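Local coordinates for nitrilotriacetate monooxygenase component B (Bacillus cereus ATCC 14579, PDB 3BPK), which probably binds FMN and acts as the flavin reductase-like component of a monooxygenase, with NADH or NADPH as likely electron source, at residues B[61-66]-B[153-158]. Residues are numbered along the deposited sequence; the frame is centred on the assembly and turned at random.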
loop_
_atom_site.group_PDB
_atom_site.type_symbol
_atom_site.label_atom_id
_atom_site.label_comp_id
_atom_site.label_asym_id
_atom_site.label_seq_id
_atom_site.Cartn_x
_atom_site.Cartn_y
_atom_site.Cartn_z
ATOM N N SER B 61 -0.437 5.060 -5.418
ATOM C CA SER B 61 0.825 4.422 -5.857
ATOM C C SER B 61 0.617 2.969 -6.213
ATOM O O SER B 61 -0.172 2.264 -5.565
ATOM C CB SER B 61 1.877 4.503 -4.745
ATOM O OG SER B 61 1.391 3.931 -3.534
ATOM N N VAL B 62 1.364 2.511 -7.224
ATOM C CA VAL B 62 1.365 1.081 -7.560
ATOM C C VAL B 62 2.816 0.743 -7.893
ATOM O O VAL B 62 3.415 1.384 -8.763
ATOM C CB VAL B 62 0.507 0.792 -8.805
ATOM C CG1 VAL B 62 0.538 -0.694 -9.142
ATOM C CG2 VAL B 62 -0.930 1.224 -8.586
ATOM N N SER B 63 3.390 -0.218 -7.172
ATOM C CA SER B 63 4.767 -0.620 -7.477
ATOM C C SER B 63 4.756 -1.801 -8.438
ATOM O O SER B 63 4.198 -2.862 -8.113
ATOM C CB SER B 63 5.535 -0.933 -6.195
ATOM O OG SER B 63 6.882 -1.198 -6.512
ATOM N N VAL B 64 5.313 -1.594 -9.628
ATOM C CA VAL B 64 5.281 -2.610 -10.694
ATOM C C VAL B 64 6.705 -3.176 -10.848
ATOM O O VAL B 64 7.652 -2.426 -11.105
ATOM C CB VAL B 64 4.814 -1.988 -12.035
ATOM C CG1 VAL B 64 4.799 -3.057 -13.165
ATOM C CG2 VAL B 64 3.408 -1.399 -11.855
ATOM N N GLN B 65 6.852 -4.480 -10.662
ATOM C CA GLN B 65 8.215 -5.064 -10.680
ATOM C C GLN B 65 8.752 -5.080 -12.101
ATOM O O GLN B 65 7.979 -5.214 -13.063
ATOM C CB GLN B 65 8.203 -6.486 -10.096
ATOM C CG GLN B 65 7.675 -6.540 -8.642
ATOM C CD GLN B 65 8.366 -5.508 -7.708
ATOM O OE1 GLN B 65 9.612 -5.524 -7.529
ATOM N NE2 GLN B 65 7.566 -4.621 -7.104
ATOM N N ARG B 66 10.079 -4.996 -12.235
ATOM C CA ARG B 66 10.746 -5.140 -13.536
ATOM C C ARG B 66 11.082 -6.609 -13.742
ATOM O O ARG B 66 10.971 -7.412 -12.807
ATOM C CB ARG B 66 12.002 -4.279 -13.595
ATOM C CG ARG B 66 11.717 -2.785 -13.597
ATOM C CD ARG B 66 12.815 -2.064 -14.287
ATOM N NE ARG B 66 12.632 -0.632 -14.255
ATOM C CZ ARG B 66 13.455 0.260 -14.809
ATOM N NH1 ARG B 66 14.551 -0.137 -15.477
ATOM N NH2 ARG B 66 13.189 1.550 -14.692
ATOM N N PRO B 153 17.194 -1.579 -11.987
ATOM C CA PRO B 153 16.176 -1.409 -10.906
ATOM C C PRO B 153 15.286 -2.639 -10.746
ATOM O O PRO B 153 15.050 -3.362 -11.723
ATOM C CB PRO B 153 15.351 -0.205 -11.389
ATOM C CG PRO B 153 16.332 0.574 -12.328
ATOM C CD PRO B 153 17.059 -0.535 -13.032
ATOM N N ALA B 154 14.753 -2.854 -9.541
ATOM C CA ALA B 154 13.889 -3.995 -9.279
ATOM C C ALA B 154 12.447 -3.664 -9.669
ATOM O O ALA B 154 11.636 -4.569 -9.887
ATOM C CB ALA B 154 13.907 -4.345 -7.804
ATOM N N CYS B 155 12.101 -2.372 -9.638
ATOM C CA CYS B 155 10.683 -1.997 -9.841
ATOM C C CYS B 155 10.557 -0.552 -10.242
ATOM O O CYS B 155 11.532 0.190 -10.223
ATOM C CB CYS B 155 9.888 -2.218 -8.542
ATOM S SG CYS B 155 10.297 -1.020 -7.241
ATOM N N ASP B 156 9.341 -0.142 -10.626
ATOM C CA ASP B 156 9.019 1.262 -10.831
ATOM C C ASP B 156 7.807 1.531 -9.992
ATOM O O ASP B 156 6.773 0.851 -10.142
ATOM C CB ASP B 156 8.700 1.546 -12.301
ATOM C CG ASP B 156 9.919 1.312 -13.178
ATOM O OD1 ASP B 156 10.753 2.239 -13.231
ATOM O OD2 ASP B 156 10.057 0.167 -13.679
ATOM N N LEU B 157 7.950 2.519 -9.117
ATOM C CA LEU B 157 6.821 2.926 -8.281
ATOM C C LEU B 157 6.080 4.010 -9.052
ATOM O O LEU B 157 6.627 5.103 -9.278
ATOM C CB LEU B 157 7.340 3.440 -6.942
ATOM C CG LEU B 157 6.282 3.797 -5.912
ATOM C CD1 LEU B 157 5.401 2.643 -5.563
ATOM C CD2 LEU B 157 6.982 4.316 -4.638
ATOM N N LEU B 158 4.853 3.697 -9.479
ATOM C CA LEU B 158 4.060 4.629 -10.300
ATOM C C LEU B 158 3.223 5.458 -9.361
ATOM O O LEU B 158 2.461 4.905 -8.567
ATOM C CB LEU B 158 3.139 3.870 -11.250
ATOM C CG LEU B 158 3.890 2.873 -12.179
ATOM C CD1 LEU B 158 2.838 2.205 -13.102
ATOM C CD2 LEU B 158 5.055 3.512 -12.997
HETATM O O HOH W 1 8.179 -1.732 -13.925
HETATM O O HOH W 2 12.798 -7.262 -10.270
#
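Strand 59-65 runs antiparallel to strand 155-168 here, in the curled antiparallel sheet of the flavin reductase-like domain. Val62 with Leu158 and Val64 with Asp156 are hydrogen-bonded pairs, each closed by two N-H to O=C bonds. Beyond them Arg66 N adds a nearly straight bond to Ala154 O, 2.8 Å away, where Ala154 and Cys155 form a classic beta bulge opposite Leu146 of strand 134-146.

The striking side-chain feature is Arg66 laid across to Asp156. Its CG sits beside the backbone N (chi1 -68°), and the chain then stretches out to NE, so the guanidinium meets the carboxylate side-on. NE reaches Asp156 OD2 at 2.8 Å and NH2 reaches Asp156 OD1 at 2.9 Å, each on a syn lone pair, with the two planes only 22° apart. Pro153 lies over one guanidinium face, its CD 3.5 Å from Arg66 NH1, while that NH1 bonds to Gly69 O. A water bridges Asp156 OD2 and Val64 O. On the sheet face of Val62, Val64, Asp156 and Leu158, the side chains of Val64 and Leu158 cross obliquely, CG2 of the first 3.9 Å from CD1 of the second, beside Ser75 of helix 73-81.

On the opposite face, Leu157 CD1 lies 3.6 Å from Ser63 CB. Gln65 bends at chi2 (-50°), bringing its amide over Cys155 CB; its NE2, like Ser63 OG, bonds to Val53 O of the second subunit.

One face thus brings polar and apolar groups to the dimer interface; on the other, Arg66 and weakly paired Arg71 probably keep Asp156 ionised.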